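Local coordinates for protein trans-4-hydroxy-L-proline dehydratase (Clostridioides difficile 70-100-2010, PDB 6VXC) that uses a glycyl radical to dehydrate trans-4-hydroxy-L-proline to (S)-1-pyrroline-5-carboxylate in the anaerobic breakdown of hydroxyproline, at residues Asn759-Gln770 / Arg795-Glu806. Residues are numbered along the deposited sequence; the frame is centred on the assembly and turned at random.
Sequences NVFDKNVLLEAQ and RTLQDEIIGRTE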
ATOM      1  N   ASN A 759      18.625  -1.114  -0.485  1.00 11.16           N
ATOM      2  CA  ASN A 759      19.114  -2.479  -0.595  1.00 11.56           C
ATOM      3  C   ASN A 759      20.605  -2.505  -0.258  1.00  9.63           C
ATOM      4  O   ASN A 759      21.349  -1.602  -0.645  1.00 12.27           O
ATOM      5  CB  ASN A 759      18.895  -3.053  -1.998  1.00  8.98           C
ATOM      6  CG  ASN A 759      17.595  -3.829  -2.118  1.00  9.20           C
ATOM      7  OD1 ASN A 759      17.282  -4.680  -1.285  1.00 13.17           O
ATOM      8  ND2 ASN A 759      16.844  -3.558  -3.173  1.00  8.76           N
ATOM      9  N   VAL A 760      21.028  -3.532   0.476  1.00 10.79           N
ATOM     10  CA  VAL A 760      22.445  -3.786   0.722  1.00 10.45           C
ATOM     11  C   VAL A 760      22.676  -5.283   0.592  1.00 14.85           C
ATOM     12  O   VAL A 760      22.568  -6.023   1.576  1.00 18.19           O
ATOM     13  CB  VAL A 760      22.867  -3.288   2.115  1.00 12.08           C
ATOM     14  CG1 VAL A 760      24.398  -3.494   2.347  1.00 12.67           C
ATOM     15  CG2 VAL A 760      22.458  -1.855   2.321  1.00 13.83           C
ATOM     16  N   PHE A 761      22.990  -5.753  -0.606  1.00 15.38           N
ATOM     17  CA  PHE A 761      23.132  -7.186  -0.807  1.00 15.15           C
ATOM     18  C   PHE A 761      24.377  -7.477  -1.622  1.00 16.06           C
ATOM     19  O   PHE A 761      24.909  -6.619  -2.324  1.00 17.66           O
ATOM     20  CB  PHE A 761      21.889  -7.806  -1.477  1.00 18.03           C
ATOM     21  CG  PHE A 761      21.511  -7.197  -2.821  1.00 13.60           C
ATOM     22  CD1 PHE A 761      22.255  -7.459  -3.962  1.00 13.42           C
ATOM     23  CD2 PHE A 761      20.362  -6.425  -2.939  1.00 12.28           C
ATOM     24  CE1 PHE A 761      21.888  -6.924  -5.199  1.00 13.60           C
ATOM     25  CE2 PHE A 761      19.979  -5.881  -4.172  1.00 10.96           C
ATOM     26  CZ  PHE A 761      20.744  -6.131  -5.301  1.00 13.87           C
ATOM     27  N   ASP A 762      24.860  -8.699  -1.476  1.00 20.21           N
ATOM     28  CA  ASP A 762      25.924  -9.216  -2.318  1.00 19.78           C
ATOM     29  C   ASP A 762      25.308  -9.773  -3.591  1.00 18.85           C
ATOM     30  O   ASP A 762      24.528 -10.728  -3.535  1.00 19.49           O
ATOM     31  CB  ASP A 762      26.702 -10.305  -1.589  1.00 22.94           C
ATOM     32  CG  ASP A 762      28.063  -9.852  -1.164  1.00 37.44           C
ATOM     33  OD1 ASP A 762      28.184  -9.321  -0.036  1.00 38.70           O
ATOM     34  OD2 ASP A 762      29.015 -10.034  -1.959  1.00 47.24           O
ATOM     35  N   LYS A 763      25.658  -9.179  -4.730  1.00 18.78           N
ATOM     36  CA  LYS A 763      25.114  -9.629  -6.006  1.00 21.22           C
ATOM     37  C   LYS A 763      25.253 -11.137  -6.184  1.00 20.28           C
ATOM     38  O   LYS A 763      24.321 -11.801  -6.644  1.00 21.80           O
ATOM     39  CB  LYS A 763      25.795  -8.878  -7.149  1.00 19.33           C
ATOM     40  CG  LYS A 763      25.364  -9.288  -8.547  1.00 26.16           C
ATOM     41  CD  LYS A 763      26.030  -8.391  -9.589  1.00 30.11           C
ATOM     42  CE  LYS A 763      26.008  -9.001 -10.995  1.00 42.43           C
ATOM     43  NZ  LYS A 763      24.724  -8.954 -11.741  1.00 42.04           N
ATOM     44  N   ASN A 764      26.393 -11.703  -5.790  1.00 21.84           N
ATOM     45  CA  ASN A 764      26.617 -13.123  -6.042  1.00 20.70           C
ATOM     46  C   ASN A 764      25.656 -13.994  -5.256  1.00 20.23           C
ATOM     47  O   ASN A 764      25.265 -15.061  -5.737  1.00 21.64           O
ATOM     48  CB  ASN A 764      28.060 -13.504  -5.714  1.00 23.17           C
ATOM     49  CG  ASN A 764      29.059 -12.731  -6.546  1.00 33.12           C
ATOM     50  OD1 ASN A 764      28.837 -12.485  -7.732  1.00 31.78           O
ATOM     51  ND2 ASN A 764      30.177 -12.357  -5.932  1.00 43.02           N
ATOM     52  N   VAL A 765      25.247 -13.554  -4.064  1.00 18.41           N
ATOM     53  CA  VAL A 765      24.239 -14.289  -3.308  1.00 16.44           C
ATOM     54  C   VAL A 765      22.930 -14.343  -4.088  1.00 19.11           C
ATOM     55  O   VAL A 765      22.275 -15.386  -4.154  1.00 19.34           O
ATOM     56  CB  VAL A 765      24.049 -13.664  -1.913  1.00 20.48           C
ATOM     57  CG1 VAL A 765      22.859 -14.271  -1.203  1.00 18.04           C
ATOM     58  CG2 VAL A 765      25.315 -13.841  -1.068  1.00 22.08           C
ATOM     59  N   LEU A 766      22.514 -13.217  -4.672  1.00 15.83           N
ATOM     60  CA  LEU A 766      21.256 -13.218  -5.412  1.00 18.14           C
ATOM     61  C   LEU A 766      21.367 -14.128  -6.627  1.00 17.41           C
ATOM     62  O   LEU A 766      20.430 -14.862  -6.953  1.00 17.69           O
ATOM     63  CB  LEU A 766      20.886 -11.797  -5.851  1.00 15.31           C
ATOM     64  CG  LEU A 766      20.385 -10.780  -4.813  1.00 16.26           C
ATOM     65  CD1 LEU A 766      19.155 -10.004  -5.227  1.00 15.39           C
ATOM     66  CD2 LEU A 766      20.258 -11.343  -3.420  1.00 17.24           C
ATOM     67  N   LEU A 767      22.505 -14.075  -7.321  1.00 18.39           N
ATOM     68  CA  LEU A 767      22.701 -14.935  -8.489  1.00 20.45           C
ATOM     69  C   LEU A 767      22.684 -16.408  -8.098  1.00 18.61           C
ATOM     70  O   LEU A 767      22.091 -17.234  -8.794  1.00 21.06           O
ATOM     71  CB  LEU A 767      24.008 -14.565  -9.183  1.00 19.17           C
ATOM     72  CG  LEU A 767      24.024 -13.167  -9.803  1.00 23.44           C
ATOM     73  CD1 LEU A 767      25.387 -12.855 -10.363  1.00 22.07           C
ATOM     74  CD2 LEU A 767      22.972 -13.042 -10.884  1.00 20.41           C
ATOM     75  N   GLU A 768      23.313 -16.751  -6.971  1.00 20.84           N
ATOM     76  CA  GLU A 768      23.240 -18.119  -6.470  1.00 21.49           C
ATOM     77  C   GLU A 768      21.814 -18.498  -6.121  1.00 23.37           C
ATOM     78  O   GLU A 768      21.381 -19.628  -6.384  1.00 22.94           O
ATOM     79  CB  GLU A 768      24.141 -18.289  -5.246  1.00 24.68           C
ATOM     80  CG  GLU A 768      25.527 -18.816  -5.561  1.00 35.60           C
ATOM     81  CD  GLU A 768      25.470 -20.133  -6.335  1.00 34.87           C
ATOM     82  OE1 GLU A 768      26.083 -20.211  -7.413  1.00 37.17           O
ATOM     83  OE2 GLU A 768      24.773 -21.070  -5.879  1.00 40.15           O
ATOM     84  N   ALA A 769      21.065 -17.565  -5.528  1.00 19.60           N
ATOM     85  CA  ALA A 769      19.688 -17.871  -5.167  1.00 18.41           C
ATOM     86  C   ALA A 769      18.840 -18.172  -6.395  1.00 18.69           C
ATOM     87  O   ALA A 769      17.886 -18.948  -6.307  1.00 21.04           O
ATOM     88  CB  ALA A 769      19.078 -16.723  -4.368  1.00 18.85           C
ATOM     89  N   GLN A 770      19.149 -17.552  -7.538  1.00 20.88           N
ATOM     90  CA  GLN A 770      18.428 -17.878  -8.769  1.00 22.21           C
ATOM     91  C   GLN A 770      18.735 -19.297  -9.235  1.00 23.76           C
ATOM     92  O   GLN A 770      17.858 -19.972  -9.780  1.00 23.66           O
ATOM     93  CB  GLN A 770      18.772 -16.886  -9.878  1.00 21.31           C
ATOM     94  CG  GLN A 770      18.275 -15.485  -9.643  1.00 21.35           C
ATOM     95  CD  GLN A 770      18.605 -14.565 -10.807  1.00 21.71           C
ATOM     96  OE1 GLN A 770      19.731 -14.561 -11.306  1.00 23.92           O
ATOM     97  NE2 GLN A 770      17.621 -13.786 -11.251  1.00 20.33           N
ATOM     98  N   ARG A 795      11.458 -14.026 -12.285  1.00 16.52           N
ATOM     99  CA  ARG A 795      12.814 -13.838 -12.788  1.00 17.74           C
ATOM    100  C   ARG A 795      13.023 -12.408 -13.296  1.00 16.00           C
ATOM    101  O   ARG A 795      14.089 -11.815 -13.103  1.00 15.06           O
ATOM    102  CB  ARG A 795      13.100 -14.864 -13.888  1.00 17.01           C
ATOM    103  CG  ARG A 795      14.413 -14.653 -14.593  1.00 21.83           C
ATOM    104  CD  ARG A 795      15.584 -14.750 -13.643  1.00 21.73           C
ATOM    105  NE  ARG A 795      16.803 -14.324 -14.322  1.00 31.34           N
ATOM    106  CZ  ARG A 795      17.778 -15.123 -14.729  1.00 36.76           C
ATOM    107  NH1 ARG A 795      17.711 -16.433 -14.507  1.00 34.49           N
ATOM    108  NH2 ARG A 795      18.822 -14.597 -15.358  1.00 40.19           N
ATOM    109  N   THR A 796      12.023 -11.848 -13.971  1.00 14.32           N
ATOM    110  CA  THR A 796      12.149 -10.486 -14.475  1.00 14.37           C
ATOM    111  C   THR A 796      12.323  -9.487 -13.335  1.00 13.30           C
ATOM    112  O   THR A 796      13.203  -8.624 -13.392  1.00 14.29           O
ATOM    113  CB  THR A 796      10.931 -10.129 -15.331  1.00 15.64           C
ATOM    114  OG1 THR A 796      10.828 -11.049 -16.427  1.00 16.54           O
ATOM    115  CG2 THR A 796      11.047  -8.719 -15.846  1.00 11.95           C
ATOM    116  N   LEU A 797      11.516  -9.612 -12.279  1.00 14.59           N
ATOM    117  CA  LEU A 797      11.636  -8.699 -11.147  1.00 13.86           C
ATOM    118  C   LEU A 797      12.955  -8.904 -10.409  1.00 13.93           C
ATOM    119  O   LEU A 797      13.620  -7.936 -10.032  1.00 14.04           O
ATOM    120  CB  LEU A 797      10.450  -8.896 -10.201  1.00 11.88           C
ATOM    121  CG  LEU A 797      10.413  -8.059  -8.915  1.00 11.11           C
ATOM    122  CD1 LEU A 797      10.662  -6.563  -9.189  1.00 10.20           C
ATOM    123  CD2 LEU A 797       9.085  -8.272  -8.217  1.00  8.73           C
ATOM    124  N   GLN A 798      13.354 -10.159 -10.205  1.00 14.96           N
ATOM    125  CA  GLN A 798      14.666 -10.434  -9.635  1.00 14.06           C
ATOM    126  C   GLN A 798      15.764  -9.726 -10.415  1.00 14.77           C
ATOM    127  O   GLN A 798      16.641  -9.074  -9.832  1.00 13.83           O
ATOM    128  CB  GLN A 798      14.928 -11.936  -9.619  1.00 11.53           C
ATOM    129  CG  GLN A 798      14.069 -12.716  -8.656  1.00 11.80           C
ATOM    130  CD  GLN A 798      14.373 -14.201  -8.734  1.00 14.11           C
ATOM    131  OE1 GLN A 798      15.030 -14.650  -9.673  1.00 15.22           O
ATOM    132  NE2 GLN A 798      13.913 -14.966  -7.743  1.00 14.01           N
ATOM    133  N   ASP A 799      15.737  -9.859 -11.746  1.00 14.05           N
ATOM    134  CA  ASP A 799      16.755  -9.225 -12.572  1.00 11.95           C
ATOM    135  C   ASP A 799      16.662  -7.704 -12.539  1.00 12.03           C
ATOM    136  O   ASP A 799      17.676  -7.023 -12.720  1.00 14.59           O
ATOM    137  CB  ASP A 799      16.654  -9.737 -14.017  1.00 14.06           C
ATOM    138  CG  ASP A 799      17.132 -11.187 -14.163  1.00 18.62           C
ATOM    139  OD1 ASP A 799      17.721 -11.720 -13.201  1.00 20.37           O
ATOM    140  OD2 ASP A 799      16.925 -11.780 -15.240  1.00 21.25           O
ATOM    141  N   GLU A 800      15.462  -7.148 -12.362  1.00 13.09           N
ATOM    142  CA  GLU A 800      15.351  -5.701 -12.215  1.00 13.53           C
ATOM    143  C   GLU A 800      16.118  -5.243 -10.976  1.00 13.53           C
ATOM    144  O   GLU A 800      16.964  -4.346 -11.048  1.00 14.43           O
ATOM    145  CB  GLU A 800      13.868  -5.302 -12.147  1.00 12.30           C
ATOM    146  CG  GLU A 800      13.573  -3.792 -12.201  1.00 10.34           C
ATOM    147  CD  GLU A 800      13.671  -3.099 -10.826  1.00  9.83           C
ATOM    148  OE1 GLU A 800      14.564  -2.257 -10.634  1.00 14.14           O
ATOM    149  OE2 GLU A 800      12.848  -3.397  -9.940  1.00 15.29           O
ATOM    150  N   ILE A 801      15.899  -5.925  -9.852  1.00 11.35           N
ATOM    151  CA  ILE A 801      16.558  -5.565  -8.593  1.00 13.84           C
ATOM    152  C   ILE A 801      18.073  -5.701  -8.708  1.00 11.91           C
ATOM    153  O   ILE A 801      18.827  -4.828  -8.262  1.00 13.25           O
ATOM    154  CB  ILE A 801      16.002  -6.428  -7.444  1.00 12.08           C
ATOM    155  CG1 ILE A 801      14.534  -6.063  -7.184  1.00 14.46           C
ATOM    156  CG2 ILE A 801      16.903  -6.326  -6.174  1.00 13.59           C
ATOM    157  CD1 ILE A 801      13.784  -7.059  -6.364  1.00 10.96           C
ATOM    158  N   ILE A 802      18.538  -6.794  -9.314  1.00 12.09           N
ATOM    159  CA  ILE A 802      19.968  -7.026  -9.481  1.00 12.35           C
ATOM    160  C   ILE A 802      20.607  -5.953 -10.356  1.00 14.01           C
ATOM    161  O   ILE A 802      21.792  -5.639 -10.199  1.00 13.40           O
ATOM    162  CB  ILE A 802      20.213  -8.429 -10.075  1.00 12.81           C
ATOM    163  CG1 ILE A 802      19.791  -9.518  -9.085  1.00 16.19           C
ATOM    164  CG2 ILE A 802      21.670  -8.571 -10.483  1.00 16.12           C
ATOM    165  CD1 ILE A 802      19.701 -10.922  -9.686  1.00 17.29           C
ATOM    166  N   GLY A 803      19.861  -5.424 -11.324  1.00 14.20           N
ATOM    167  CA  GLY A 803      20.363  -4.406 -12.221  1.00 14.10           C
ATOM    168  C   GLY A 803      20.396  -3.009 -11.650  1.00 15.95           C
ATOM    169  O   GLY A 803      20.967  -2.117 -12.284  1.00 16.81           O
ATOM    170  N   ARG A 804      19.829  -2.797 -10.461  1.00 14.19           N
ATOM    171  CA  ARG A 804      19.867  -1.467  -9.866  1.00 14.93           C
ATOM    172  C   ARG A 804      21.314  -1.083  -9.556  1.00 13.93           C
ATOM    173  O   ARG A 804      22.164  -1.936  -9.309  1.00 16.95           O
ATOM    174  CB  ARG A 804      18.991  -1.405  -8.609  1.00 13.84           C
ATOM    175  CG  ARG A 804      17.507  -1.634  -8.875  1.00 12.18           C
ATOM    176  CD  ARG A 804      16.692  -1.653  -7.586  1.00 12.95           C
ATOM    177  NE  ARG A 804      15.299  -2.053  -7.791  1.00 11.64           N
ATOM    178  CZ  ARG A 804      14.416  -2.209  -6.806  1.00 13.38           C
ATOM    179  NH1 ARG A 804      14.770  -1.997  -5.539  1.00 12.43           N
ATOM    180  NH2 ARG A 804      13.174  -2.575  -7.083  1.00 12.31           N
ATOM    181  N   THR A 805      21.603   0.211  -9.623  1.00 16.05           N
ATOM    182  CA  THR A 805      22.984   0.675  -9.528  1.00 15.42           C
ATOM    183  C   THR A 805      23.573   0.383  -8.153  1.00 14.79           C
ATOM    184  O   THR A 805      22.975   0.712  -7.132  1.00 12.20           O
ATOM    185  CB  THR A 805      23.047   2.164  -9.835  1.00 12.62           C
ATOM    186  OG1 THR A 805      22.419   2.392 -11.100  1.00 16.81           O
ATOM    187  CG2 THR A 805      24.512   2.637  -9.908  1.00 16.02           C
ATOM    188  N   GLU A 806      24.742  -0.254  -8.123  1.00 16.33           N
ATOM    189  CA  GLU A 806      25.403  -0.511  -6.846  1.00 15.68           C
ATOM    190  C   GLU A 806      26.213   0.732  -6.482  1.00 13.56           C
ATOM    191  O   GLU A 806      27.235   1.017  -7.102  1.00 16.03           O
ATOM    192  CB  GLU A 806      26.269  -1.770  -6.909  1.00 17.48           C
ATOM    193  CG  GLU A 806      26.827  -2.205  -5.534  1.00 18.40           C
ATOM    194  CD  GLU A 806      27.588  -3.540  -5.568  1.00 23.92           C
ATOM    195  OE1 GLU A 806      27.085  -4.557  -5.034  1.00 26.35           O
ATOM    196  OE2 GLU A 806      28.696  -3.563  -6.123  1.00 27.88           O
TER
HETATM  197  O   HOH W   1      17.241  -1.013  -4.421  1.00 12.38           O
HETATM  198  O   HOH W   2      14.830 -17.692  -6.610  1.00 24.14           O
HETATM  199  O   HOH W   3      20.573 -12.746 -13.424  1.00 28.51           O
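Ile802 enters as a knob among Lys763, Leu766, Leu767 and Gln770 of the facing helix, its CG1 3.9 Å from Leu766 CD1 and its CD1 4.1 Å from Leu767 CD2. Helices 763-770 and 795-803 run antiparallel at 167°, their axes 10.8 Å apart. Gln770, extended beyond CG, fills the complementary hole between Arg795, Gln798, Asp799 and Ile802. Both N-H groups of its amide are used, NE2 giving a nearly straight bond to Asp799 OD1 (2.8 Å) and a longer one to Gln798 OE1 (3.2 Å), whose NE2 bonds the carbonyl of Phe790. On the buried side chi1 of 57° sets Phe761 CG between backbone N and carbonyl carbon; Leu766 CD1 sits over the ring's centre and Ile801 CG2 lies 3.7 Å from Phe761 CE2. Leu766 also leans on Val781. Beyond Ile801, water 1 accepts from Asn759 ND2 and Arg804 NH1; Arg782 N holds Asn759 OD1, while Arg804 grips Glu800 side-on through NE and NH2 and also bonds the carbonyl of Val783. The exposed rim is looser. Lys763, bent at chi4 (76°), crosses Ile802, NZ 3.3 Å from CG2 without a bond. Water 3 bridges Gln770 OE1 to Asp799 OD1, and Arg795 NE salt-bridges Asp799 OD2 (2.7 Å). Reciprocal knobs-into-holes packing thus joins helices that precede and follow, in sequence, the loop of Gly785, the glycyl radical site (radical absent here), in the C-terminal glycine radical domain.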